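Local coordinates for protein glycosyl hydrolase family 88 (Pedobacter heparinus, PDB 3WIW) that acts as an unsaturated glucuronyl hydrolase specific for heparin, probably removing the unsaturated uronic acid residue from the end of heparin-derived fragments, at residues A46-T51 with A95-R100; G53-S58 with L103-I108; K266-A271 with L317-Q322; H270-A275 with G326-K331. All coordinates share one frame; numbering follows the deposited sequence.

Contact 1: A46-T51 with A95-R100; sequences AAQTYT and AAEAKR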
loop_
_atom_site.group_PDB
_atom_site.type_symbol
_atom_site.label_atom_id
_atom_site.label_comp_id
_atom_site.label_asym_id
_atom_site.label_seq_id
_atom_site.Cartn_x
_atom_site.Cartn_y
_atom_site.Cartn_z
ATOM N N ALA A 46 1.556 -20.392 -5.021
ATOM C CA ALA A 46 1.310 -19.328 -5.996
ATOM C C ALA A 46 2.460 -19.211 -7.000
ATOM O O ALA A 46 2.240 -19.126 -8.216
ATOM C CB ALA A 46 1.092 -18.008 -5.290
ATOM N N ALA A 47 3.691 -19.207 -6.497
ATOM C CA ALA A 47 4.850 -19.020 -7.379
ATOM C C ALA A 47 5.058 -20.219 -8.323
ATOM O O ALA A 47 5.631 -20.075 -9.392
ATOM C CB ALA A 47 6.092 -18.742 -6.556
ATOM N N GLN A 48 4.594 -21.402 -7.911
ATOM C CA GLN A 48 4.625 -22.617 -8.729
ATOM C C GLN A 48 3.540 -22.584 -9.802
ATOM O O GLN A 48 3.672 -23.200 -10.856
ATOM C CB GLN A 48 4.401 -23.850 -7.845
ATOM C CG GLN A 48 5.592 -24.194 -6.946
ATOM C CD GLN A 48 5.263 -25.179 -5.836
ATOM O OE1 GLN A 48 4.094 -25.495 -5.569
ATOM N NE2 GLN A 48 6.299 -25.657 -5.167
ATOM N N THR A 49 2.460 -21.869 -9.520
ATOM C CA THR A 49 1.268 -21.905 -10.363
ATOM C C THR A 49 1.201 -20.768 -11.403
ATOM O O THR A 49 0.926 -21.009 -12.591
ATOM C CB THR A 49 0.014 -21.881 -9.463
ATOM O OG1 THR A 49 0.020 -23.040 -8.621
ATOM C CG2 THR A 49 -1.254 -21.898 -10.277
ATOM N N TYR A 50 1.409 -19.529 -10.957
ATOM C CA TYR A 50 1.359 -18.369 -11.839
ATOM C C TYR A 50 2.653 -18.204 -12.631
ATOM O O TYR A 50 3.688 -18.811 -12.307
ATOM C CB TYR A 50 0.991 -17.094 -11.032
ATOM C CG TYR A 50 -0.294 -17.309 -10.267
ATOM C CD1 TYR A 50 -1.483 -17.501 -10.948
ATOM C CD2 TYR A 50 -0.311 -17.386 -8.875
ATOM C CE1 TYR A 50 -2.659 -17.761 -10.282
ATOM C CE2 TYR A 50 -1.505 -17.658 -8.180
ATOM C CZ TYR A 50 -2.668 -17.844 -8.903
ATOM O OH TYR A 50 -3.851 -18.131 -8.257
ATOM N N THR A 51 2.582 -17.402 -13.682
ATOM C CA THR A 51 3.705 -17.186 -14.589
ATOM C C THR A 51 4.264 -15.775 -14.398
ATOM O O THR A 51 3.510 -14.791 -14.410
ATOM C CB THR A 51 3.225 -17.327 -16.034
ATOM O OG1 THR A 51 2.611 -18.613 -16.215
ATOM C CG2 THR A 51 4.399 -17.199 -16.994
ATOM N N ALA A 95 13.029 -16.666 -2.095
ATOM C CA ALA A 95 13.932 -15.661 -2.670
ATOM C C ALA A 95 14.151 -15.908 -4.169
ATOM O O ALA A 95 14.200 -14.969 -4.967
ATOM C CB ALA A 95 15.252 -15.639 -1.925
ATOM N N ALA A 96 14.281 -17.174 -4.545
ATOM C CA ALA A 96 14.452 -17.530 -5.951
ATOM C C ALA A 96 13.199 -17.160 -6.748
ATOM O O ALA A 96 13.291 -16.621 -7.854
ATOM C CB ALA A 96 14.794 -19.012 -6.110
ATOM N N GLU A 97 12.026 -17.464 -6.195
ATOM C CA GLU A 97 10.780 -17.109 -6.858
ATOM C C GLU A 97 10.622 -15.596 -6.927
ATOM O O GLU A 97 10.186 -15.057 -7.944
ATOM C CB GLU A 97 9.585 -17.746 -6.142
ATOM C CG GLU A 97 9.567 -19.279 -6.178
ATOM C CD GLU A 97 9.076 -19.849 -7.498
ATOM O OE1 GLU A 97 9.094 -19.134 -8.526
ATOM O OE2 GLU A 97 8.668 -21.029 -7.501
ATOM N N ALA A 98 10.974 -14.898 -5.851
ATOM C CA ALA A 98 10.864 -13.441 -5.868
ATOM C C ALA A 98 11.725 -12.842 -6.980
ATOM O O ALA A 98 11.275 -11.945 -7.667
ATOM C CB ALA A 98 11.223 -12.839 -4.520
ATOM N N LYS A 99 12.920 -13.380 -7.193
ATOM C CA LYS A 99 13.791 -12.916 -8.277
ATOM C C LYS A 99 13.096 -13.113 -9.645
ATOM O O LYS A 99 13.024 -12.182 -10.451
ATOM C CB LYS A 99 15.112 -13.664 -8.222
ATOM C CG LYS A 99 16.048 -13.336 -9.362
ATOM C CD LYS A 99 17.376 -14.058 -9.222
ATOM C CE LYS A 99 18.289 -13.639 -10.342
ATOM N NZ LYS A 99 19.590 -14.351 -10.316
ATOM N N ARG A 100 12.587 -14.321 -9.893
ATOM C CA ARG A 100 11.922 -14.643 -11.164
ATOM C C ARG A 100 10.744 -13.700 -11.445
ATOM O O ARG A 100 10.601 -13.151 -12.547
ATOM C CB ARG A 100 11.339 -16.071 -11.123
ATOM C CG ARG A 100 12.255 -17.209 -11.452
ATOM C CD ARG A 100 11.434 -18.333 -12.114
ATOM N NE ARG A 100 10.272 -18.764 -11.337
ATOM C CZ ARG A 100 9.139 -19.214 -11.870
ATOM N NH1 ARG A 100 8.144 -19.599 -11.088
ATOM N NH2 ARG A 100 8.991 -19.274 -13.185
HETATM O O HOH W 1 5.786 -20.345 -12.683
#
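Ala47, near the C-terminal end of helix 30-49, comes with its CA within 6.3 Å of the CA of Glu97 on helix 92-103, and Tyr50 is the first residue to leave helical geometry. The Ala47 methyl stands squarely above the Glu97 carboxylate, its CB 3.3 Å from CD and 3.6 Å from each of OE1 and OE2. A bend at chi2 (-79°) swings that carboxylate under the methyl and toward Arg100, one turn further along the same helix. There NE and NH1 of Arg100 grip Glu97 OE1 side-on; the NH1 bond, 2.8 Å to OE1, uses the syn lone pair and is the straighter (155°). Held flat this way, the guanidinium reaches across: its NH1 lies 3.1 Å from Ala47 O, too badly angled for a hydrogen bond, and binds a water at 2.9 Å that in turn donates to Tyr50 O (2.6 Å). With an alanine at Glu97, the guanidinium would probably lose its mate and be set free to turn, and a gap would open beside the Ala47 methyl. This is an i to i+3 salt bridge packed against a helix end, joining helices 30-49 and 92-103 of the alpha6/alpha6-barrel protein, away from the predicted active site.

Contact 2: G53-S58 with L103-I108; sequences GMNPRS and LALDTI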
loop_
_atom_site.group_PDB
_atom_site.type_symbol
_atom_site.label_atom_id
_atom_site.label_comp_id
_atom_site.label_asym_id
_atom_site.label_seq_id
_atom_site.Cartn_x
_atom_site.Cartn_y
_atom_site.Cartn_z
ATOM N N GLY A 53 5.373 -12.189 -14.914
ATOM C CA GLY A 53 4.869 -11.228 -15.884
ATOM C C GLY A 53 3.349 -11.218 -16.010
ATOM O O GLY A 53 2.789 -10.365 -16.705
ATOM N N MET A 54 2.686 -12.176 -15.357
ATOM C CA MET A 54 1.230 -12.240 -15.315
ATOM C C MET A 54 0.841 -12.542 -13.870
ATOM O O MET A 54 0.461 -13.651 -13.520
ATOM C CB MET A 54 0.715 -13.318 -16.276
ATOM C CG MET A 54 0.892 -12.963 -17.747
ATOM S SD MET A 54 -0.076 -11.517 -18.232
ATOM C CE MET A 54 -1.678 -12.238 -18.559
ATOM N N ASN A 55 0.948 -11.530 -13.027
ATOM C CA ASN A 55 0.858 -11.739 -11.594
ATOM C C ASN A 55 -0.565 -11.907 -11.096
ATOM O O ASN A 55 -1.490 -11.305 -11.635
ATOM C CB ASN A 55 1.542 -10.578 -10.888
ATOM C CG ASN A 55 3.009 -10.541 -11.198
ATOM O OD1 ASN A 55 3.737 -11.465 -10.827
ATOM N ND2 ASN A 55 3.444 -9.538 -11.946
ATOM N N PRO A 56 -0.760 -12.728 -10.060
ATOM C CA PRO A 56 -2.123 -12.875 -9.529
ATOM C C PRO A 56 -2.593 -11.579 -8.881
ATOM O O PRO A 56 -1.856 -10.987 -8.086
ATOM C CB PRO A 56 -1.958 -13.991 -8.497
ATOM C CG PRO A 56 -0.552 -13.886 -8.047
ATOM C CD PRO A 56 0.232 -13.489 -9.275
ATOM N N ARG A 57 -3.805 -11.142 -9.231
ATOM C CA ARG A 57 -4.361 -9.906 -8.696
ATOM C C ARG A 57 -5.560 -10.107 -7.765
ATOM O O ARG A 57 -5.567 -9.608 -6.653
ATOM C CB ARG A 57 -4.751 -8.954 -9.830
ATOM C CG ARG A 57 -5.459 -7.694 -9.346
ATOM C CD ARG A 57 -5.674 -6.675 -10.473
ATOM N NE ARG A 57 -6.690 -5.701 -10.111
ATOM C CZ ARG A 57 -6.828 -4.481 -10.615
ATOM N NH1 ARG A 57 -5.919 -3.996 -11.476
ATOM N NH2 ARG A 57 -7.853 -3.721 -10.215
ATOM N N SER A 58 -6.590 -10.801 -8.234
ATOM C CA SER A 58 -7.805 -10.966 -7.453
ATOM C C SER A 58 -8.551 -12.185 -7.974
ATOM O O SER A 58 -8.113 -12.830 -8.934
ATOM C CB SER A 58 -8.691 -9.714 -7.509
ATOM O OG SER A 58 -9.065 -9.408 -8.845
ATOM N N LEU A 103 12.036 -9.922 -12.036
ATOM C CA LEU A 103 12.758 -9.583 -13.271
ATOM C C LEU A 103 11.842 -9.579 -14.487
ATOM O O LEU A 103 12.170 -8.979 -15.512
ATOM C CB LEU A 103 13.964 -10.500 -13.513
ATOM C CG LEU A 103 15.087 -10.341 -12.490
ATOM C CD1 LEU A 103 16.167 -11.435 -12.677
ATOM C CD2 LEU A 103 15.731 -8.939 -12.571
ATOM N N ALA A 104 10.690 -10.247 -14.375
ATOM C CA ALA A 104 9.695 -10.226 -15.445
ATOM C C ALA A 104 9.049 -8.845 -15.609
ATOM O O ALA A 104 8.314 -8.632 -16.572
ATOM C CB ALA A 104 8.618 -11.273 -15.208
ATOM N N LEU A 105 9.319 -7.918 -14.684
ATOM C CA LEU A 105 8.715 -6.589 -14.720
ATOM C C LEU A 105 9.651 -5.507 -15.284
ATOM O O LEU A 105 9.395 -4.305 -15.151
ATOM C CB LEU A 105 8.220 -6.200 -13.329
ATOM C CG LEU A 105 7.096 -7.095 -12.783
ATOM C CD1 LEU A 105 6.586 -6.576 -11.444
ATOM C CD2 LEU A 105 5.954 -7.250 -13.808
ATOM N N ASP A 106 10.729 -5.931 -15.940
ATOM C CA ASP A 106 11.757 -5.040 -16.461
ATOM C C ASP A 106 11.178 -3.888 -17.283
ATOM O O ASP A 106 11.652 -2.755 -17.181
ATOM C CB ASP A 106 12.728 -5.870 -17.302
ATOM C CG ASP A 106 13.817 -5.031 -17.933
ATOM O OD1 ASP A 106 13.586 -4.490 -19.036
ATOM O OD2 ASP A 106 14.903 -4.896 -17.326
ATOM N N THR A 107 10.151 -4.167 -18.090
ATOM C CA THR A 107 9.602 -3.155 -19.004
ATOM C C THR A 107 9.015 -1.940 -18.288
ATOM O O THR A 107 8.871 -0.870 -18.887
ATOM C CB THR A 107 8.530 -3.729 -19.973
ATOM O OG1 THR A 107 7.500 -4.392 -19.223
ATOM C CG2 THR A 107 9.147 -4.693 -20.999
ATOM N N ILE A 108 8.673 -2.094 -17.010
ATOM C CA ILE A 108 8.045 -0.990 -16.287
ATOM C C ILE A 108 8.985 0.213 -16.141
ATOM O O ILE A 108 8.543 1.335 -15.957
ATOM C CB ILE A 108 7.489 -1.439 -14.933
ATOM C CG1 ILE A 108 6.565 -2.639 -15.146
ATOM C CG2 ILE A 108 6.712 -0.304 -14.261
ATOM C CD1 ILE A 108 6.002 -3.167 -13.849
#
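The flat group in this contact is the carboxamide of Asn55, and Leu105 meets it by its nitrogen: CD2 lies 3.9 Å from ND2, roughly on the prolongation of the CG-ND2 bond. The two side chains approach from opposite directions. ND2 has its polar partner in Thr75 OG1, which leaves the leucine contact as plain packing against an amide already engaged, while Phe78 and Pro79 of helix 77-89 also touch the Asn55 side chain.

The second touch sets the Ala104 methyl against the backbone of Gly53, with Ala104 CB 3.4 Å from Gly53 N, where the two segments come closest (Gly53 CA to Ala104 CA 4.9 Å). Gly53 has a positive phi of 94°, and a side chain here would collide with the carbonyl oxygen of the residue before; its CB would also stand only 3.7 Å from Ala104 CB. Ala104 and Leu105 are the central residues of a type I turn from Leu103 to Asp106, closed by a weak bond of 3.4 Å from Asp106 N to Leu103 O. The Ala104 methyl points at the facing segment, while Leu105 reaches it with CD2.

The contact thus joins the entry to strand 55-59, which pairs with strand 65-68 and carries a classic bulge where Arg57 and Ser58 both face Arg66, to the loop between helices 92-103 and 117-132, while helix 77-89 supplies Pro79 against Leu105.

Contact 3: K266-A271 with L317-Q322; sequences KFIEHA and LDLSTQ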
loop_
_atom_site.group_PDB
_atom_site.type_symbol
_atom_site.label_atom_id
_atom_site.label_comp_id
_atom_site.label_asym_id
_atom_site.label_seq_id
_atom_site.Cartn_x
_atom_site.Cartn_y
_atom_site.Cartn_z
ATOM N N LYS A 266 6.219 17.815 11.051
ATOM C CA LYS A 266 4.872 18.130 10.559
ATOM C C LYS A 266 4.169 16.861 10.063
ATOM O O LYS A 266 2.951 16.689 10.229
ATOM C CB LYS A 266 4.908 19.130 9.422
ATOM C CG LYS A 266 5.321 20.502 9.852
ATOM C CD LYS A 266 5.401 21.425 8.652
ATOM C CE LYS A 266 5.799 22.830 9.072
ATOM N NZ LYS A 266 5.700 23.780 7.929
ATOM N N PHE A 267 4.932 15.943 9.481
ATOM C CA PHE A 267 4.357 14.712 8.967
ATOM C C PHE A 267 3.917 13.757 10.079
ATOM O O PHE A 267 2.873 13.120 9.971
ATOM C CB PHE A 267 5.343 14.020 8.032
ATOM C CG PHE A 267 5.666 14.798 6.785
ATOM C CD1 PHE A 267 4.729 15.633 6.176
ATOM C CD2 PHE A 267 6.923 14.671 6.201
ATOM C CE1 PHE A 267 5.059 16.317 4.992
ATOM C CE2 PHE A 267 7.254 15.365 5.045
ATOM C CZ PHE A 267 6.322 16.178 4.436
ATOM N N ILE A 268 4.707 13.628 11.145
ATOM C CA ILE A 268 4.305 12.743 12.239
ATOM C C ILE A 268 3.092 13.319 12.983
ATOM O O ILE A 268 2.184 12.583 13.388
ATOM C CB ILE A 268 5.477 12.377 13.202
ATOM C CG1 ILE A 268 5.104 11.183 14.086
ATOM C CG2 ILE A 268 5.885 13.550 14.068
ATOM C CD1 ILE A 268 6.257 10.731 14.982
ATOM N N GLU A 269 3.064 14.637 13.150
ATOM C CA GLU A 269 1.903 15.272 13.765
ATOM C C GLU A 269 0.665 14.979 12.932
ATOM O O GLU A 269 -0.385 14.617 13.459
ATOM C CB GLU A 269 2.108 16.781 13.887
ATOM C CG GLU A 269 3.233 17.182 14.839
ATOM C CD GLU A 269 3.720 18.617 14.636
ATOM O OE1 GLU A 269 3.254 19.293 13.687
ATOM O OE2 GLU A 269 4.570 19.070 15.429
ATOM N N HIS A 270 0.788 15.109 11.616
ATOM C CA HIS A 270 -0.352 14.845 10.741
ATOM C C HIS A 270 -0.761 13.373 10.813
ATOM O O HIS A 270 -1.959 13.055 10.910
ATOM C CB HIS A 270 -0.046 15.280 9.320
ATOM C CG HIS A 270 -1.259 15.451 8.468
ATOM N ND1 HIS A 270 -2.234 16.393 8.738
ATOM C CD2 HIS A 270 -1.651 14.811 7.344
ATOM C CE1 HIS A 270 -3.171 16.324 7.812
ATOM N NE2 HIS A 270 -2.850 15.359 6.964
ATOM N N ALA A 271 0.218 12.477 10.831
ATOM C CA ALA A 271 -0.057 11.057 10.982
ATOM C C ALA A 271 -0.848 10.746 12.259
ATOM O O ALA A 271 -1.788 9.935 12.234
ATOM C CB ALA A 271 1.215 10.229 10.918
ATOM N N LEU A 317 2.051 0.255 13.141
ATOM C CA LEU A 317 3.242 -0.360 13.733
ATOM C C LEU A 317 4.468 0.549 13.575
ATOM O O LEU A 317 5.200 0.758 14.539
ATOM C CB LEU A 317 3.496 -1.733 13.121
ATOM C CG LEU A 317 2.474 -2.788 13.555
ATOM C CD1 LEU A 317 2.530 -4.010 12.630
ATOM C CD2 LEU A 317 2.681 -3.179 15.028
ATOM N N ASP A 318 4.679 1.119 12.388
ATOM C CA ASP A 318 5.766 2.084 12.255
ATOM C C ASP A 318 5.500 3.337 13.094
ATOM O O ASP A 318 6.412 3.865 13.714
ATOM C CB ASP A 318 6.037 2.451 10.801
ATOM C CG ASP A 318 7.153 1.617 10.189
ATOM O OD1 ASP A 318 7.467 0.510 10.706
ATOM O OD2 ASP A 318 7.696 2.061 9.171
ATOM N N LEU A 319 4.254 3.810 13.138
ATOM C CA LEU A 319 3.956 5.007 13.917
ATOM C C LEU A 319 4.285 4.768 15.385
ATOM O O LEU A 319 4.819 5.660 16.066
ATOM C CB LEU A 319 2.491 5.392 13.749
ATOM C CG LEU A 319 2.076 6.731 14.354
ATOM C CD1 LEU A 319 2.845 7.892 13.741
ATOM C CD2 LEU A 319 0.565 6.946 14.210
ATOM N N SER A 320 3.972 3.558 15.870
ATOM C CA SER A 320 4.212 3.220 17.273
ATOM C C SER A 320 5.694 3.357 17.674
ATOM O O SER A 320 6.008 3.624 18.850
ATOM C CB SER A 320 3.680 1.820 17.605
ATOM O OG SER A 320 4.568 0.792 17.210
ATOM N N THR A 321 6.608 3.201 16.711
ATOM C CA THR A 321 8.041 3.278 17.010
ATOM C C THR A 321 8.593 4.688 16.866
ATOM O O THR A 321 9.730 4.960 17.274
ATOM C CB THR A 321 8.866 2.333 16.110
ATOM O OG1 THR A 321 8.850 2.817 14.756
ATOM C CG2 THR A 321 8.299 0.915 16.172
ATOM N N GLN A 322 7.809 5.579 16.262
ATOM C CA GLN A 322 8.262 6.938 15.948
ATOM C C GLN A 322 7.832 7.958 16.993
ATOM O O GLN A 322 8.521 8.952 17.223
ATOM C CB GLN A 322 7.716 7.381 14.590
ATOM C CG GLN A 322 8.172 6.557 13.423
ATOM C CD GLN A 322 7.315 6.805 12.203
ATOM O OE1 GLN A 322 6.198 7.322 12.297
ATOM N NE2 GLN A 322 7.820 6.432 11.059
#
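Apolar packing carries the meeting of Ile268 and Ala271 with Leu319 and Gln322. One methyl, Leu319 CD1, fits between two partners a helical turn apart, lying 4.0 Å from Ile268 CG1 and equally far from Ala271 CB. Further out, Ile268 CD1 reaches past Leu319 to Gln322, where it rests 3.7 Å from CB. Ile268 chi1 of -165° sets CG1 opposite the backbone nitrogen, and the straight chi2 (176°) carries CD1 outward to the other helix. Both Ile268 and Gln322 were modelled in two conformers, and the contacts of these two side chains are those of one conformer of each. The short helical segments run at 123° to each other, and their axes come no closer than 11.3 Å, a separation bridged by the branched side chains.

The side-chain hydroxyls bond within their own helix, near the C-terminal end of helix 306-322. Ser320 OG donates to Leu317 O at 2.7 Å, and Thr321 OG1 donates to Asp318 O at 2.9 Å, an oxygen that also accepts from Thr321 N. The amide of Gln322 instead turns to the backbone of helix 245-262, giving NE2 to Thr256 O, and Asp318 forms a salt bridge with Lys260 of that same helix.

No polar bond crosses between the two segments. Cohesion here therefore rests on burial and shape, which set few directional demands, while Asp318 and Gln322 tie helix 306-322 to helix 245-262.

Contact 4: H270-A275 with G326-K331; sequences HAEHIA and GQKYFK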
loop_
_atom_site.group_PDB
_atom_site.type_symbol
_atom_site.label_atom_id
_atom_site.label_comp_id
_atom_site.label_asym_id
_atom_site.label_seq_id
_atom_site.Cartn_x
_atom_site.Cartn_y
_atom_site.Cartn_z
ATOM N N HIS A 270 0.788 15.109 11.616
ATOM C CA HIS A 270 -0.352 14.845 10.741
ATOM C C HIS A 270 -0.761 13.373 10.813
ATOM O O HIS A 270 -1.959 13.055 10.910
ATOM C CB HIS A 270 -0.046 15.280 9.320
ATOM C CG HIS A 270 -1.259 15.451 8.468
ATOM N ND1 HIS A 270 -2.234 16.393 8.738
ATOM C CD2 HIS A 270 -1.651 14.811 7.344
ATOM C CE1 HIS A 270 -3.171 16.324 7.812
ATOM N NE2 HIS A 270 -2.850 15.359 6.964
ATOM N N ALA A 271 0.218 12.477 10.831
ATOM C CA ALA A 271 -0.057 11.057 10.982
ATOM C C ALA A 271 -0.848 10.746 12.259
ATOM O O ALA A 271 -1.788 9.935 12.234
ATOM C CB ALA A 271 1.215 10.229 10.918
ATOM N N GLU A 272 -0.483 11.390 13.365
ATOM C CA GLU A 272 -1.202 11.141 14.604
ATOM C C GLU A 272 -2.635 11.658 14.544
ATOM O O GLU A 272 -3.533 11.022 15.095
ATOM C CB GLU A 272 -0.452 11.709 15.817
ATOM C CG GLU A 272 0.844 10.964 16.105
ATOM C CD GLU A 272 1.289 11.135 17.544
ATOM O OE1 GLU A 272 2.182 11.977 17.774
ATOM O OE2 GLU A 272 0.730 10.440 18.441
ATOM N N HIS A 273 -2.849 12.796 13.883
ATOM C CA HIS A 273 -4.221 13.309 13.712
ATOM C C HIS A 273 -5.062 12.350 12.870
ATOM O O HIS A 273 -6.213 12.046 13.218
ATOM C CB HIS A 273 -4.248 14.709 13.081
ATOM C CG HIS A 273 -3.714 15.793 13.965
ATOM N ND1 HIS A 273 -4.163 15.993 15.253
ATOM C CD2 HIS A 273 -2.789 16.761 13.736
ATOM C CE1 HIS A 273 -3.527 17.020 15.785
ATOM N NE2 HIS A 273 -2.686 17.501 14.885
ATOM N N ILE A 274 -4.489 11.851 11.782
ATOM C CA ILE A 274 -5.171 10.865 10.959
ATOM C C ILE A 274 -5.465 9.595 11.767
ATOM O O ILE A 274 -6.586 9.078 11.742
ATOM C CB ILE A 274 -4.353 10.522 9.697
ATOM C CG1 ILE A 274 -4.235 11.743 8.775
ATOM C CG2 ILE A 274 -5.014 9.348 8.944
ATOM C CD1 ILE A 274 -3.188 11.531 7.671
ATOM N N ALA A 275 -4.484 9.143 12.543
ATOM C CA ALA A 275 -4.636 7.911 13.306
ATOM C C ALA A 275 -5.805 8.033 14.277
ATOM O O ALA A 275 -6.590 7.098 14.444
ATOM C CB ALA A 275 -3.356 7.581 14.061
ATOM N N GLY A 326 3.714 5.163 22.011
ATOM C CA GLY A 326 3.167 4.498 20.853
ATOM C C GLY A 326 2.307 3.291 21.169
ATOM O O GLY A 326 1.817 2.668 20.239
ATOM N N GLN A 327 2.127 2.956 22.448
ATOM C CA GLN A 327 1.441 1.710 22.799
ATOM C C GLN A 327 0.028 1.615 22.221
ATOM O O GLN A 327 -0.350 0.557 21.716
ATOM C CB GLN A 327 1.440 1.446 24.314
ATOM C CG GLN A 327 0.647 0.179 24.757
ATOM C CD GLN A 327 1.140 -1.146 24.141
ATOM O OE1 GLN A 327 2.286 -1.264 23.689
ATOM N NE2 GLN A 327 0.257 -2.151 24.127
ATOM N N LYS A 328 -0.731 2.715 22.233
ATOM C CA LYS A 328 -2.098 2.667 21.687
ATOM C C LYS A 328 -2.107 2.305 20.203
ATOM O O LYS A 328 -2.996 1.601 19.733
ATOM C CB LYS A 328 -2.874 3.970 21.923
ATOM C CG LYS A 328 -2.289 5.195 21.241
ATOM C CD LYS A 328 -3.154 6.429 21.484
ATOM C CE LYS A 328 -2.501 7.674 20.887
ATOM N NZ LYS A 328 -1.110 7.901 21.383
ATOM N N TYR A 329 -1.099 2.768 19.464
ATOM C CA TYR A 329 -0.978 2.427 18.048
ATOM C C TYR A 329 -0.575 0.968 17.862
ATOM O O TYR A 329 -1.146 0.257 17.024
ATOM C CB TYR A 329 0.036 3.342 17.356
ATOM C CG TYR A 329 -0.280 4.805 17.499
ATOM C CD1 TYR A 329 -1.557 5.293 17.202
ATOM C CD2 TYR A 329 0.694 5.706 17.907
ATOM C CE1 TYR A 329 -1.853 6.653 17.322
ATOM C CE2 TYR A 329 0.414 7.063 18.033
ATOM C CZ TYR A 329 -0.863 7.533 17.731
ATOM O OH TYR A 329 -1.147 8.876 17.848
ATOM N N PHE A 330 0.402 0.524 18.642
ATOM C CA PHE A 330 0.831 -0.865 18.569
ATOM C C PHE A 330 -0.337 -1.805 18.884
ATOM O O PHE A 330 -0.562 -2.804 18.180
ATOM C CB PHE A 330 1.961 -1.129 19.559
ATOM C CG PHE A 330 2.409 -2.546 19.556
ATOM C CD1 PHE A 330 3.342 -2.987 18.630
ATOM C CD2 PHE A 330 1.860 -3.457 20.446
ATOM C CE1 PHE A 330 3.745 -4.308 18.613
ATOM C CE2 PHE A 330 2.263 -4.789 20.428
ATOM C CZ PHE A 330 3.206 -5.201 19.517
ATOM N N LYS A 331 -1.078 -1.510 19.950
ATOM C CA LYS A 331 -2.180 -2.380 20.380
ATOM C C LYS A 331 -3.268 -2.447 19.314
ATOM O O LYS A 331 -3.806 -3.518 19.029
ATOM C CB LYS A 331 -2.764 -1.889 21.717
ATOM C CG LYS A 331 -3.969 -2.659 22.221
ATOM C CD LYS A 331 -3.642 -4.115 22.491
ATOM C CE LYS A 331 -4.740 -4.783 23.336
ATOM N NZ LYS A 331 -6.127 -4.614 22.794
HETATM O O HOH W 2 -3.553 9.711 17.532
#
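Glu272 and Tyr329 join helices 265-279 and 327-340 of the alpha6/alpha6-barrel through a hydrogen bond between side chains that cross at about a right angle. Tyr329 OH donates to Glu272 OE2 at 2.5 Å, a short bond received on the anti lone pair, away from the other carboxylate oxygen. The carboxylate is turned 78° from the ring, yet OE2 itself lies in the ring plane. An extended conformation beyond CG brings the Glu272 chain across the end of the phenol, so that its CG also packs 3.4 Å from Tyr329 OH.

The hydroxyl is used twice, since it accepts from a water as well as donating to the carboxylate. Lys328 adds a looser influence: its NZ is 4.3 Å from Glu272 OE2, too far for a salt bridge, although its positive charge may favour the ionised carboxylate. The same lysine lays CG over one face of the Tyr329 ring, 4.1 Å above the centre. At CE1 of the ring, Ala275 CB lies 3.7 Å away, and Leu316 and Leu319 of helix 306-322 add apolar cover. The ring spans helical segments whose axes approach to 12.3 Å and run at 53° to each other.

A phenylalanine in place of Tyr329 would keep the ring packing but is likely to leave Glu272 OE2 without its donor and the water without one of its two acceptors. That water closes the bridge to the main chain, giving one hydrogen to Tyr329 OH at 2.6 Å and the other to Glu272 O at 2.8 Å.

In the fold
The four contacts form two pairs on opposite sides of the chain's centre. Contacts 1 and 2, their centres 11 Å apart, touch where Tyr50 CD2 packs on Pro56 CG at 3.6 Å, and their segments alternate along the chain. Contacts 3 and 4 lie closer still, with centres 7 Å apart; they share His270 and Ala271 on helix 265-279, and Leu319 CD2 meets Tyr329 CE2 at 3.8 Å. Between the pairs, centres are 32 to 36 Å apart. Contacts 2 and 3 come nearest to the predicted site: the Leu105 side chain is about 11 Å from that of Asp116, the predicted nucleophile, and the side chain of Ala271 about 12 Å from that of Trp250, predicted to bind substrate.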